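Pullulanase (Bacillus acidopullulyticus, PDB 2WAN) hydrolyses the alpha-1,6-glucosidic linkages of pullulan, and probably the branch points of starch-derived polysaccharides, as a multidomain debranching glycoside hydrolase. Local coordinates at residues A[124-129]-A[271-276]; A[760-765]-A[870-875]; A[320-325]-A[408-413]; A[503-508]-A[795-800]. All blocks are in the same frame, centred on the assembly; numbering follows the deposited sequence.

The four contacts follow the modular build of the chain. Contact 1 lies in a seven-stranded mixed sheet toward the N-terminal end and closes before the other three open. Contact 3 comes next, at strand 319-322 of the carbohydrate-binding module, its centre about 48 Å from that of contact 1. Contacts 2 and 4 alternate along the chain (503-508, 760-765, 795-800, 870-875), and both involve the catalytic barrel: contact 4 joins loop 503-508 to helix 797-800, while contact 2 joins helix 753-769 to the C-terminal all-beta domain. Their centres are about 32 Å apart, and contact 2 lies across the chain's centre from contact 1. Contacts 1 and 4 lie within domains, 2 and 3 at domain borders.

Contact 1 of 4, residues A[124-129]-A[271-276]; sequences TVLAKL and TNLVQL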
loop_
_atom_site.group_PDB
_atom_site.type_symbol
_atom_site.label_atom_id
_atom_site.label_comp_id
_atom_site.label_asym_id
_atom_site.label_seq_id
_atom_site.Cartn_x
_atom_site.Cartn_y
_atom_site.Cartn_z
ATOM N N THR A 124 25.387 10.532 -16.470
ATOM C CA THR A 124 25.434 11.069 -15.105
ATOM C C THR A 124 25.740 9.991 -14.076
ATOM O O THR A 124 25.050 8.959 -14.012
ATOM C CB THR A 124 24.119 11.785 -14.723
ATOM O OG1 THR A 124 23.820 12.799 -15.688
ATOM C CG2 THR A 124 24.209 12.412 -13.333
ATOM N N VAL A 125 26.772 10.238 -13.275
ATOM C CA VAL A 125 27.158 9.357 -12.180
ATOM C C VAL A 125 26.986 10.085 -10.848
ATOM O O VAL A 125 27.391 11.251 -10.710
ATOM C CB VAL A 125 28.620 8.852 -12.318
ATOM C CG1 VAL A 125 29.067 8.086 -11.079
ATOM C CG2 VAL A 125 28.773 7.988 -13.568
ATOM N N LEU A 126 26.362 9.398 -9.887
ATOM C CA LEU A 126 26.207 9.897 -8.524
ATOM C C LEU A 126 27.151 9.129 -7.615
ATOM O O LEU A 126 26.967 7.935 -7.389
ATOM C CB LEU A 126 24.748 9.746 -8.049
ATOM C CG LEU A 126 24.456 10.189 -6.607
ATOM C CD1 LEU A 126 24.301 11.706 -6.552
ATOM C CD2 LEU A 126 23.198 9.524 -6.058
ATOM N N ALA A 127 28.168 9.812 -7.092
ATOM C CA ALA A 127 29.218 9.145 -6.322
ATOM C C ALA A 127 29.345 9.648 -4.889
ATOM O O ALA A 127 29.384 10.856 -4.651
ATOM C CB ALA A 127 30.565 9.263 -7.046
ATOM N N LYS A 128 29.427 8.704 -3.956
ATOM C CA LYS A 128 29.591 8.993 -2.534
ATOM C C LYS A 128 31.037 8.780 -2.094
ATOM O O LYS A 128 31.648 7.751 -2.401
ATOM C CB LYS A 128 28.649 8.117 -1.696
ATOM C CG LYS A 128 28.706 8.360 -0.183
ATOM C CD LYS A 128 27.909 9.597 0.214
ATOM C CE LYS A 128 28.315 10.103 1.593
ATOM N NZ LYS A 128 28.320 9.043 2.641
ATOM N N LEU A 129 31.574 9.745 -1.345
ATOM C CA LEU A 129 32.953 9.662 -0.858
ATOM C C LEU A 129 32.990 9.419 0.648
ATOM O O LEU A 129 32.136 9.916 1.385
ATOM C CB LEU A 129 33.710 10.946 -1.204
ATOM C CG LEU A 129 33.444 11.587 -2.573
ATOM C CD1 LEU A 129 33.867 13.043 -2.579
ATOM C CD2 LEU A 129 34.128 10.815 -3.702
ATOM N N THR A 271 31.877 18.892 -0.326
ATOM C CA THR A 271 30.861 17.834 -0.456
ATOM C C THR A 271 31.440 16.420 -0.373
ATOM O O THR A 271 32.606 16.193 -0.716
ATOM C CB THR A 271 30.030 17.999 -1.769
ATOM O OG1 THR A 271 28.951 17.052 -1.791
ATOM C CG2 THR A 271 30.903 17.819 -3.024
ATOM N N ASN A 272 30.618 15.476 0.090
ATOM C CA ASN A 272 30.979 14.063 0.094
ATOM C C ASN A 272 30.078 13.272 -0.862
ATOM O O ASN A 272 30.050 12.041 -0.832
ATOM C CB ASN A 272 30.929 13.480 1.513
ATOM C CG ASN A 272 29.522 13.473 2.109
ATOM O OD1 ASN A 272 28.575 13.993 1.521
ATOM N ND2 ASN A 272 29.392 12.885 3.288
ATOM N N LEU A 273 29.342 14.006 -1.692
ATOM C CA LEU A 273 28.376 13.431 -2.634
ATOM C C LEU A 273 28.365 14.251 -3.907
ATOM O O LEU A 273 27.889 15.394 -3.928
ATOM C CB LEU A 273 26.975 13.391 -2.011
ATOM C CG LEU A 273 25.872 12.634 -2.764
ATOM C CD1 LEU A 273 26.225 11.156 -2.898
ATOM C CD2 LEU A 273 24.558 12.817 -2.015
ATOM N N VAL A 274 28.872 13.646 -4.980
ATOM C CA VAL A 274 29.134 14.360 -6.218
ATOM C C VAL A 274 28.298 13.835 -7.379
ATOM O O VAL A 274 28.116 12.624 -7.529
ATOM C CB VAL A 274 30.644 14.266 -6.601
ATOM C CG1 VAL A 274 30.951 15.136 -7.811
ATOM C CG2 VAL A 274 31.526 14.663 -5.424
ATOM N N GLN A 275 27.798 14.757 -8.193
ATOM C CA GLN A 275 27.144 14.427 -9.449
ATOM C C GLN A 275 28.095 14.707 -10.614
ATOM O O GLN A 275 28.474 15.859 -10.848
ATOM C CB GLN A 275 25.858 15.234 -9.618
ATOM C CG GLN A 275 25.129 14.949 -10.922
ATOM C CD GLN A 275 23.937 15.856 -11.153
ATOM O OE1 GLN A 275 23.668 16.262 -12.281
ATOM N NE2 GLN A 275 23.213 16.176 -10.088
ATOM N N LEU A 276 28.464 13.647 -11.337
ATOM C CA LEU A 276 29.422 13.726 -12.448
ATOM C C LEU A 276 28.746 13.655 -13.808
ATOM O O LEU A 276 27.853 12.830 -14.030
ATOM C CB LEU A 276 30.469 12.602 -12.333
ATOM C CG LEU A 276 31.229 12.496 -11.008
ATOM C CD1 LEU A 276 32.011 11.189 -10.890
ATOM C CD2 LEU A 276 32.159 13.695 -10.820
HETATM O O HOH W 1 25.034 15.042 -15.220
HETATM O O HOH W 2 27.737 10.817 5.176
HETATM O O HOH W 3 31.091 10.736 3.806
#
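Val125 and Leu276, and further along Ala127 and Val274, are hydrogen-bonded pairs of an antiparallel ladder whose short strand axes run at 167° to each other. Each pair exchanges two backbone bonds, Leu276 N to Val125 O measuring 2.7 Å. Leu129 N adds a fifth bond to Asn272 O (2.8 Å), where segment 271-276 turns a corner. The non-hydrogen-bonded pairs are Leu126 with Gln275 and Lys128 with Leu273. On the face they occupy, Leu126 CD1 lies 4.2 Å from Leu273 CD1. Thr124 CG2 reaches Gln275 CG at 3.6 Å. The Lys128 chain bends at chi2 (79°), bringing CD to 3.9 Å from Leu273 CD1, and then runs side by side with Asn272, CE 3.4 Å from ND2. Two waters bridge Lys128 NZ and Asn272 ND2, each with one weak leg, while Asn579 OD1 also binds the ammonium. Val125 and Leu276 meet through their CB atoms on the other face. Leu129 CD1 touches Val274 CG2 (4.0 Å). Strand 124-129 is flanked on its other edge by strand 114-121, and strand 273-278 by strand 152-160; Phe142 of strand 142-146 touches Leu129, Val274 and Leu276.

Contact 2 of 4, residues A[760-765]-A[870-875]; sequences DELAHA and VMYNPN
Leu762 on helix 753-769 of the catalytic (beta/alpha)8 barrel meets Tyr872 and Pro874 of the C-terminal all-beta domain, so the contact belongs to the junction between barrel and beta domain. The axes of helix segment 760-765 and strand 870-873 approach to 9.7 Å, with a signed crossing angle of -144°, a gap filled mainly by the Leu762 and Tyr872 side chains. Leu762 carries most of the helix side. Its CG stands anti to the backbone N (chi1 178°), and the two methyl groups divide the partners between them. CD1 approaches the tyrosine at its root, 4.0 Å from Tyr872 CB, and only slightly farther from Tyr872 CD1. CD2 lies against the proline, 3.5 Å from Pro874 CA and 3.8 Å from Pro874 CB. One turn on, the carbonyl oxygen Ala765 O comes within 4.2 Å of Tyr872 CE1, approaching the ring obliquely.

The far end of the tyrosine is tied to the same helix, for Tyr872 OH is hydrogen-bonded to Thr769 OG1, which is also bonded to Ala765 O. Thr916 of the adjacent strand 915-920 touches Leu762, Ala765 and Tyr872, closing the apolar patch from the sheet side. A glycerol molecule, probably from the crystallisation liquor, sits about 4 Å from the Leu762 side chain. Where the strand ends, an Asx turn leads the chain away: Asn873 OD1 accepts from Asn875 N at 3.1 Å, above its carbonyl plane, and also from Asn875 ND2 at 3.0 Å.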
loop_
_atom_site.group_PDB
_atom_site.type_symbol
_atom_site.label_atom_id
_atom_site.label_comp_id
_atom_site.label_asym_id
_atom_site.label_seq_id
_atom_site.Cartn_x
_atom_site.Cartn_y
_atom_site.Cartn_z
ATOM N N ASP A 760 -18.676 -4.176 22.226
ATOM C CA ASP A 760 -18.141 -4.816 21.019
ATOM C C ASP A 760 -19.180 -4.681 19.887
ATOM O O ASP A 760 -18.863 -4.223 18.777
ATOM C CB ASP A 760 -17.843 -6.302 21.340
ATOM C CG ASP A 760 -17.133 -7.037 20.193
ATOM O OD1 ASP A 760 -17.589 -6.960 19.031
ATOM O OD2 ASP A 760 -16.109 -7.705 20.477
ATOM N N GLU A 761 -20.421 -5.055 20.178
ATOM C CA GLU A 761 -21.511 -4.916 19.216
ATOM C C GLU A 761 -21.707 -3.478 18.756
ATOM O O GLU A 761 -21.926 -3.238 17.570
ATOM C CB GLU A 761 -22.808 -5.466 19.793
ATOM C CG GLU A 761 -22.799 -7.014 19.869
ATOM C CD GLU A 761 -23.970 -7.615 20.620
ATOM O OE1 GLU A 761 -24.506 -6.959 21.542
ATOM O OE2 GLU A 761 -24.346 -8.775 20.297
ATOM N N LEU A 762 -21.650 -2.528 19.693
ATOM C CA LEU A 762 -21.781 -1.098 19.346
ATOM C C LEU A 762 -20.695 -0.587 18.399
ATOM O O LEU A 762 -21.004 0.116 17.436
ATOM C CB LEU A 762 -21.832 -0.226 20.611
ATOM C CG LEU A 762 -21.932 1.291 20.386
ATOM C CD1 LEU A 762 -23.130 1.689 19.535
ATOM C CD2 LEU A 762 -22.059 1.958 21.762
ATOM N N ALA A 763 -19.441 -0.954 18.652
ATOM C CA ALA A 763 -18.344 -0.538 17.782
ATOM C C ALA A 763 -18.591 -1.025 16.353
ATOM O O ALA A 763 -18.460 -0.251 15.389
ATOM C CB ALA A 763 -17.032 -1.076 18.305
ATOM N N HIS A 764 -18.973 -2.291 16.230
ATOM C CA HIS A 764 -19.281 -2.836 14.897
ATOM C C HIS A 764 -20.568 -2.225 14.307
ATOM O O HIS A 764 -20.638 -2.032 13.096
ATOM C CB HIS A 764 -19.304 -4.383 14.903
ATOM C CG HIS A 764 -17.953 -4.995 15.153
ATOM N ND1 HIS A 764 -17.065 -5.312 14.144
ATOM C CD2 HIS A 764 -17.341 -5.337 16.310
ATOM C CE1 HIS A 764 -15.962 -5.824 14.670
ATOM N NE2 HIS A 764 -16.106 -5.845 15.985
ATOM N N ALA A 765 -21.551 -1.876 15.144
ATOM C CA ALA A 765 -22.782 -1.240 14.642
ATOM C C ALA A 765 -22.468 0.085 13.944
ATOM O O ALA A 765 -23.043 0.391 12.907
ATOM C CB ALA A 765 -23.802 -1.017 15.764
ATOM N N VAL A 870 -30.861 6.593 13.024
ATOM C CA VAL A 870 -29.932 5.745 13.774
ATOM C C VAL A 870 -29.399 6.582 14.945
ATOM O O VAL A 870 -29.041 7.744 14.757
ATOM C CB VAL A 870 -28.714 5.313 12.898
ATOM C CG1 VAL A 870 -27.652 4.550 13.718
ATOM C CG2 VAL A 870 -29.171 4.465 11.702
ATOM N N MET A 871 -29.330 5.989 16.139
ATOM C CA MET A 871 -28.670 6.646 17.285
ATOM C C MET A 871 -27.771 5.670 18.035
ATOM O O MET A 871 -28.221 4.574 18.412
ATOM C CB MET A 871 -29.704 7.242 18.256
ATOM C CG MET A 871 -29.052 7.867 19.495
ATOM S SD MET A 871 -30.281 8.797 20.412
ATOM C CE MET A 871 -29.495 8.844 22.031
ATOM N N TYR A 872 -26.516 6.072 18.241
ATOM C CA TYR A 872 -25.558 5.299 19.032
ATOM C C TYR A 872 -25.561 5.854 20.444
ATOM O O TYR A 872 -25.339 7.055 20.632
ATOM C CB TYR A 872 -24.139 5.415 18.466
ATOM C CG TYR A 872 -24.012 5.207 16.971
ATOM C CD1 TYR A 872 -24.473 4.048 16.359
ATOM C CD2 TYR A 872 -23.383 6.164 16.187
ATOM C CE1 TYR A 872 -24.335 3.866 14.958
ATOM C CE2 TYR A 872 -23.251 6.000 14.807
ATOM C CZ TYR A 872 -23.731 4.854 14.209
ATOM O OH TYR A 872 -23.581 4.708 12.850
ATOM N N ASN A 873 -25.827 4.990 21.417
ATOM C CA ASN A 873 -25.746 5.356 22.844
ATOM C C ASN A 873 -24.704 4.520 23.590
ATOM O O ASN A 873 -25.033 3.432 24.069
ATOM C CB ASN A 873 -27.094 5.200 23.549
ATOM C CG ASN A 873 -26.988 5.539 25.029
ATOM O OD1 ASN A 873 -26.110 6.302 25.410
ATOM N ND2 ASN A 873 -27.836 4.954 25.850
ATOM N N PRO A 874 -23.463 5.034 23.713
ATOM C CA PRO A 874 -22.397 4.295 24.403
ATOM C C PRO A 874 -22.458 4.385 25.923
ATOM O O PRO A 874 -21.700 3.698 26.610
ATOM C CB PRO A 874 -21.129 4.992 23.917
ATOM C CG PRO A 874 -21.564 6.387 23.619
ATOM C CD PRO A 874 -22.948 6.253 23.061
ATOM N N ASN A 875 -23.350 5.221 26.430
ATOM C CA ASN A 875 -23.415 5.497 27.863
ATOM C C ASN A 875 -24.053 4.381 28.667
ATOM O O ASN A 875 -24.821 3.573 28.143
ATOM C CB ASN A 875 -24.138 6.818 28.080
ATOM C CG ASN A 875 -23.492 7.936 27.322
ATOM O OD1 ASN A 875 -22.368 8.339 27.634
ATOM N ND2 ASN A 875 -24.174 8.422 26.281
#

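Contact 3 of 4, residues A[320-325]-A[408-413]; sequences NVYSKD and IVDLKA
The Tyr322 ring lies across the run 408-410, with Ile408 CG2, Val409 O and Asp410 CB all on one side of its plane. Tyr322 CD1 lies 3.9 Å from the methyl Ile408 CG2, and the two side chains cross at about a right angle. On the other half, Tyr322 CE2 is 3.8 Å from Asp410 CB, with the carboxylate plane turned 34° from that of the ring. Between these partners the carbonyl oxygen Val409 O comes to 3.8 Å from Tyr322 CB. Tyr322 CG stands anti to the backbone N (chi1 170°), which directs the root of the ring toward 408-410. Asn320, two residues back on the same side of the strand, adds its amide: ND2 is 3.8 Å from Ile408 CG2. A water joins the same segments, accepting from Asn320 ND2 at 2.6 Å and from Val409 N at 3.1 Å.

Farther out, Tyr322 OH is hydrogen-bonded to Asn372 OD1, which anchors the hydroxyl end, and Glu374 touches both Tyr322 and Asp410. Phe329 of strand 326-332 lies against Asn320 and Ile408. Ile408 shares backbone bonds with Asn375 and Trp376, while Leu411 rests on Tyr609 and Glu613 of helix 597-614. The contact thus lies where the beta sheet of the carbohydrate-binding module 48, the N-terminal domain of isoamylase-type enzymes, gives way to the chain leading into the catalytic barrel.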
loop_
_atom_site.group_PDB
_atom_site.type_symbol
_atom_site.label_atom_id
_atom_site.label_comp_id
_atom_site.label_asym_id
_atom_site.label_seq_id
_atom_site.Cartn_x
_atom_site.Cartn_y
_atom_site.Cartn_z
ATOM N N ASN A 320 7.211 -17.253 -19.262
ATOM C CA ASN A 320 7.118 -18.318 -20.270
ATOM C C ASN A 320 5.724 -18.350 -20.878
ATOM O O ASN A 320 4.726 -18.087 -20.196
ATOM C CB ASN A 320 7.529 -19.693 -19.712
ATOM C CG ASN A 320 6.565 -20.214 -18.649
ATOM O OD1 ASN A 320 6.740 -19.959 -17.437
ATOM N ND2 ASN A 320 5.548 -20.945 -19.085
ATOM N N VAL A 321 5.662 -18.619 -22.173
ATOM C CA VAL A 321 4.382 -18.705 -22.874
ATOM C C VAL A 321 4.341 -20.090 -23.487
ATOM O O VAL A 321 5.070 -20.378 -24.444
ATOM C CB VAL A 321 4.229 -17.625 -23.963
ATOM C CG1 VAL A 321 2.893 -17.810 -24.723
ATOM C CG2 VAL A 321 4.311 -16.222 -23.343
ATOM N N TYR A 322 3.520 -20.952 -22.895
ATOM C CA TYR A 322 3.449 -22.369 -23.249
ATOM C C TYR A 322 2.469 -22.684 -24.389
ATOM O O TYR A 322 1.321 -22.202 -24.400
ATOM C CB TYR A 322 3.061 -23.216 -22.018
ATOM C CG TYR A 322 2.736 -24.650 -22.402
ATOM C CD1 TYR A 322 3.754 -25.580 -22.616
ATOM C CD2 TYR A 322 1.418 -25.053 -22.604
ATOM C CE1 TYR A 322 3.454 -26.895 -23.012
ATOM C CE2 TYR A 322 1.109 -26.357 -22.993
ATOM C CZ TYR A 322 2.135 -27.267 -23.189
ATOM O OH TYR A 322 1.819 -28.552 -23.582
ATOM N N SER A 323 2.925 -23.524 -25.319
ATOM C CA SER A 323 2.036 -24.192 -26.269
ATOM C C SER A 323 2.469 -25.638 -26.451
ATOM O O SER A 323 3.587 -26.015 -26.095
ATOM C CB SER A 323 2.002 -23.455 -27.624
ATOM O OG SER A 323 3.188 -23.694 -28.370
ATOM N N LYS A 324 1.599 -26.457 -27.033
ATOM C CA LYS A 324 1.954 -27.844 -27.261
ATOM C C LYS A 324 3.232 -27.978 -28.105
ATOM O O LYS A 324 4.066 -28.838 -27.827
ATOM C CB LYS A 324 0.777 -28.596 -27.892
ATOM C CG LYS A 324 0.588 -30.013 -27.366
ATOM C CD LYS A 324 -0.641 -30.683 -27.995
ATOM C CE LYS A 324 -0.440 -30.958 -29.486
ATOM N NZ LYS A 324 0.690 -31.902 -29.742
ATOM N N ASP A 325 3.390 -27.105 -29.106
ATOM C CA ASP A 325 4.508 -27.172 -30.067
ATOM C C ASP A 325 5.826 -26.520 -29.642
ATOM O O ASP A 325 6.885 -26.903 -30.144
ATOM C CB ASP A 325 4.091 -26.566 -31.418
ATOM C CG ASP A 325 3.009 -27.379 -32.123
ATOM O OD1 ASP A 325 2.947 -28.611 -31.924
ATOM O OD2 ASP A 325 2.221 -26.780 -32.885
ATOM N N ILE A 408 7.009 -24.940 -15.907
ATOM C CA ILE A 408 6.227 -24.599 -17.089
ATOM C C ILE A 408 4.959 -25.458 -17.082
ATOM O O ILE A 408 5.036 -26.706 -16.991
ATOM C CB ILE A 408 7.031 -24.898 -18.368
ATOM C CG1 ILE A 408 8.298 -24.038 -18.426
ATOM C CG2 ILE A 408 6.157 -24.683 -19.625
ATOM C CD1 ILE A 408 9.511 -24.778 -18.886
ATOM N N VAL A 409 3.797 -24.810 -17.183
ATOM C CA VAL A 409 2.523 -25.542 -17.082
ATOM C C VAL A 409 1.506 -25.059 -18.111
ATOM O O VAL A 409 1.587 -23.916 -18.598
ATOM C CB VAL A 409 1.888 -25.420 -15.640
ATOM C CG1 VAL A 409 2.826 -26.014 -14.582
ATOM C CG2 VAL A 409 1.541 -23.948 -15.293
ATOM N N ASP A 410 0.575 -25.959 -18.434
ATOM C CA ASP A 410 -0.608 -25.654 -19.238
ATOM C C ASP A 410 -1.703 -25.127 -18.297
ATOM O O ASP A 410 -2.367 -25.913 -17.621
ATOM C CB ASP A 410 -1.083 -26.940 -19.910
ATOM C CG ASP A 410 -2.296 -26.733 -20.812
ATOM O OD1 ASP A 410 -2.868 -25.616 -20.847
ATOM O OD2 ASP A 410 -2.665 -27.714 -21.491
ATOM N N LEU A 411 -1.887 -23.803 -18.268
ATOM C CA LEU A 411 -2.863 -23.188 -17.347
ATOM C C LEU A 411 -4.288 -23.665 -17.600
ATOM O O LEU A 411 -5.033 -23.852 -16.665
ATOM C CB LEU A 411 -2.798 -21.665 -17.383
ATOM C CG LEU A 411 -1.545 -21.101 -16.699
ATOM C CD1 LEU A 411 -1.433 -19.616 -16.987
ATOM C CD2 LEU A 411 -1.579 -21.377 -15.199
ATOM N N LYS A 412 -4.653 -23.896 -18.862
ATOM C CA LYS A 412 -5.993 -24.403 -19.196
ATOM C C LYS A 412 -6.331 -25.687 -18.442
ATOM O O LYS A 412 -7.426 -25.830 -17.891
ATOM C CB LYS A 412 -6.116 -24.656 -20.707
ATOM C CG LYS A 412 -6.132 -23.408 -21.565
ATOM C CD LYS A 412 -7.016 -22.328 -20.986
ATOM C CE LYS A 412 -6.180 -21.324 -20.211
ATOM N NZ LYS A 412 -6.974 -20.141 -19.819
ATOM N N ALA A 413 -5.377 -26.618 -18.408
ATOM C CA ALA A 413 -5.552 -27.912 -17.769
ATOM C C ALA A 413 -5.744 -27.788 -16.263
ATOM O O ALA A 413 -6.253 -28.708 -15.629
ATOM C CB ALA A 413 -4.371 -28.825 -18.076
HETATM O O HOH W 4 3.586 -21.775 -17.538
#

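Contact 4 of 4, residues A[503-508]-A[795-800]; sequences DTYNWG and AGDSVN
Tyr505, Asn800 and Gly796 account for most of the surface buried here, and the tyrosine ring is the centre of the contact. It rests on the opening of helix 797-800: Gly796, at the N-cap, brings its CA to 3.6 Å from Tyr505 CB, and Gly796 O stands 4.2 Å above the ring plane, over its centre. Tyr505 CG is anti to the backbone N (chi1 -171°), directing the ring's root toward this helix. Asn800 lies farther out along the ring, its amide plane only 7° from that of the ring. Asn800 ND2 is 3.3 Å from Tyr505 CE1, and Asn800 CB is equally close to Tyr505 OH (3.3 Å).

The amide is held at both ends. Gly796 O accepts from Asn800 ND2 (3.1 Å) as well as from the backbone Asn800 N, and Asn800 OD1 is hydrogen-bonded to Ser792 OG. Asn800 OD1 also lies at the edge of the Trp507 indole, 4.0 Å from Trp507 NE1. Tyr505 OH in turn binds Asp442 OD1.

Tyr505 to Gly508 open the YNWGYDP sequence characteristic of type I pullulanases, and an Asx turn follows the tyrosine, Gly508 N donating to Asn506 OD1. At the other border, a water donates to Asp503 O and, at 3.2 Å, to Asp797 OD2. Both aspartates also form salt bridges to Arg441, and a glycerol, probably from the crystallisation liquor, is hydrogen-bonded to Asp797 N and Ser798 N. The chemistry is therefore an aromatic ring laid against polar backbone and amide groups whose bonds are largely met by neighbours, while Arg441 would be expected to offset the two nearby carboxylates.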
loop_
_atom_site.group_PDB
_atom_site.type_symbol
_atom_site.label_atom_id
_atom_site.label_comp_id
_atom_site.label_asym_id
_atom_site.label_seq_id
_atom_site.Cartn_x
_atom_site.Cartn_y
_atom_site.Cartn_z
ATOM N N ASP A 503 2.721 -27.181 7.923
ATOM C CA ASP A 503 1.893 -26.807 9.067
ATOM C C ASP A 503 2.551 -25.811 10.025
ATOM O O ASP A 503 2.018 -25.544 11.108
ATOM C CB ASP A 503 1.369 -28.051 9.794
ATOM C CG ASP A 503 0.503 -28.919 8.897
ATOM O OD1 ASP A 503 -0.498 -28.407 8.329
ATOM O OD2 ASP A 503 0.831 -30.115 8.745
ATOM N N THR A 504 3.694 -25.246 9.643
ATOM C CA THR A 504 4.197 -24.116 10.408
ATOM C C THR A 504 3.266 -22.939 10.118
ATOM O O THR A 504 2.544 -22.945 9.111
ATOM C CB THR A 504 5.683 -23.791 10.153
ATOM O OG1 THR A 504 5.892 -23.519 8.769
ATOM C CG2 THR A 504 6.587 -24.958 10.593
ATOM N N TYR A 505 3.248 -21.964 11.018
ATOM C CA TYR A 505 2.298 -20.862 10.926
ATOM C C TYR A 505 2.938 -19.561 10.455
ATOM O O TYR A 505 3.892 -19.102 11.059
ATOM C CB TYR A 505 1.636 -20.615 12.298
ATOM C CG TYR A 505 0.503 -19.633 12.130
ATOM C CD1 TYR A 505 0.720 -18.246 12.199
ATOM C CD2 TYR A 505 -0.768 -20.094 11.803
ATOM C CE1 TYR A 505 -0.322 -17.345 11.978
ATOM C CE2 TYR A 505 -1.820 -19.205 11.569
ATOM C CZ TYR A 505 -1.595 -17.849 11.661
ATOM O OH TYR A 505 -2.642 -16.986 11.435
ATOM N N ASN A 506 2.375 -18.911 9.434
ATOM C CA ASN A 506 2.756 -17.530 9.153
ATOM C C ASN A 506 1.637 -16.757 8.449
ATOM O O ASN A 506 0.906 -17.321 7.625
ATOM C CB ASN A 506 4.044 -17.458 8.308
ATOM C CG ASN A 506 4.777 -16.125 8.446
ATOM O OD1 ASN A 506 4.402 -15.107 7.837
ATOM N ND2 ASN A 506 5.858 -16.135 9.234
ATOM N N TRP A 507 1.523 -15.466 8.742
ATOM C CA TRP A 507 0.590 -14.606 7.995
ATOM C C TRP A 507 0.912 -14.501 6.504
ATOM O O TRP A 507 -0.005 -14.368 5.694
ATOM C CB TRP A 507 0.543 -13.179 8.540
ATOM C CG TRP A 507 -0.225 -12.995 9.809
ATOM C CD1 TRP A 507 -1.122 -13.865 10.374
ATOM C CD2 TRP A 507 -0.191 -11.842 10.649
ATOM N NE1 TRP A 507 -1.623 -13.332 11.534
ATOM C CE2 TRP A 507 -1.081 -12.084 11.720
ATOM C CE3 TRP A 507 0.518 -10.628 10.611
ATOM C CZ2 TRP A 507 -1.270 -11.164 12.763
ATOM C CZ3 TRP A 507 0.320 -9.702 11.648
ATOM C CH2 TRP A 507 -0.565 -9.981 12.707
ATOM N N GLY A 508 2.201 -14.505 6.158
ATOM C CA GLY A 508 2.618 -14.453 4.759
ATOM C C GLY A 508 3.038 -13.108 4.200
ATOM O O GLY A 508 2.959 -12.893 2.974
ATOM N N ALA A 795 2.318 -16.771 15.519
ATOM C CA ALA A 795 1.957 -17.281 16.856
ATOM C C ALA A 795 1.293 -18.663 16.876
ATOM O O ALA A 795 1.118 -19.257 17.949
ATOM C CB ALA A 795 1.088 -16.276 17.596
ATOM N N GLY A 796 0.903 -19.169 15.713
ATOM C CA GLY A 796 0.298 -20.490 15.639
ATOM C C GLY A 796 -1.207 -20.545 15.813
ATOM O O GLY A 796 -1.882 -19.516 15.919
ATOM N N ASP A 797 -1.720 -21.772 15.856
ATOM C CA ASP A 797 -3.156 -22.036 15.751
ATOM C C ASP A 797 -3.934 -21.811 17.041
ATOM O O ASP A 797 -5.059 -21.328 16.993
ATOM C CB ASP A 797 -3.404 -23.469 15.272
ATOM C CG ASP A 797 -2.730 -23.767 13.943
ATOM O OD1 ASP A 797 -2.756 -22.897 13.041
ATOM O OD2 ASP A 797 -2.177 -24.880 13.805
ATOM N N SER A 798 -3.360 -22.145 18.196
ATOM C CA SER A 798 -4.036 -21.899 19.478
ATOM C C SER A 798 -4.356 -20.411 19.634
ATOM O O SER A 798 -5.373 -20.037 20.220
ATOM C CB SER A 798 -3.192 -22.383 20.668
ATOM O OG SER A 798 -2.083 -21.525 20.903
ATOM N N VAL A 799 -3.472 -19.568 19.110
ATOM C CA VAL A 799 -3.662 -18.107 19.143
ATOM C C VAL A 799 -4.627 -17.645 18.034
ATOM O O VAL A 799 -5.628 -16.973 18.305
ATOM C CB VAL A 799 -2.304 -17.364 19.048
ATOM C CG1 VAL A 799 -2.486 -15.863 18.933
ATOM C CG2 VAL A 799 -1.414 -17.712 20.295
ATOM N N ASN A 800 -4.338 -18.044 16.797
ATOM C CA ASN A 800 -5.012 -17.482 15.610
ATOM C C ASN A 800 -6.239 -18.190 15.050
ATOM O O ASN A 800 -6.990 -17.594 14.267
ATOM C CB ASN A 800 -3.991 -17.365 14.464
ATOM C CG ASN A 800 -3.011 -16.245 14.676
ATOM O OD1 ASN A 800 -3.392 -15.077 14.698
ATOM N ND2 ASN A 800 -1.731 -16.586 14.815
HETATM O O HOH W 5 0.820 -24.058 13.054
#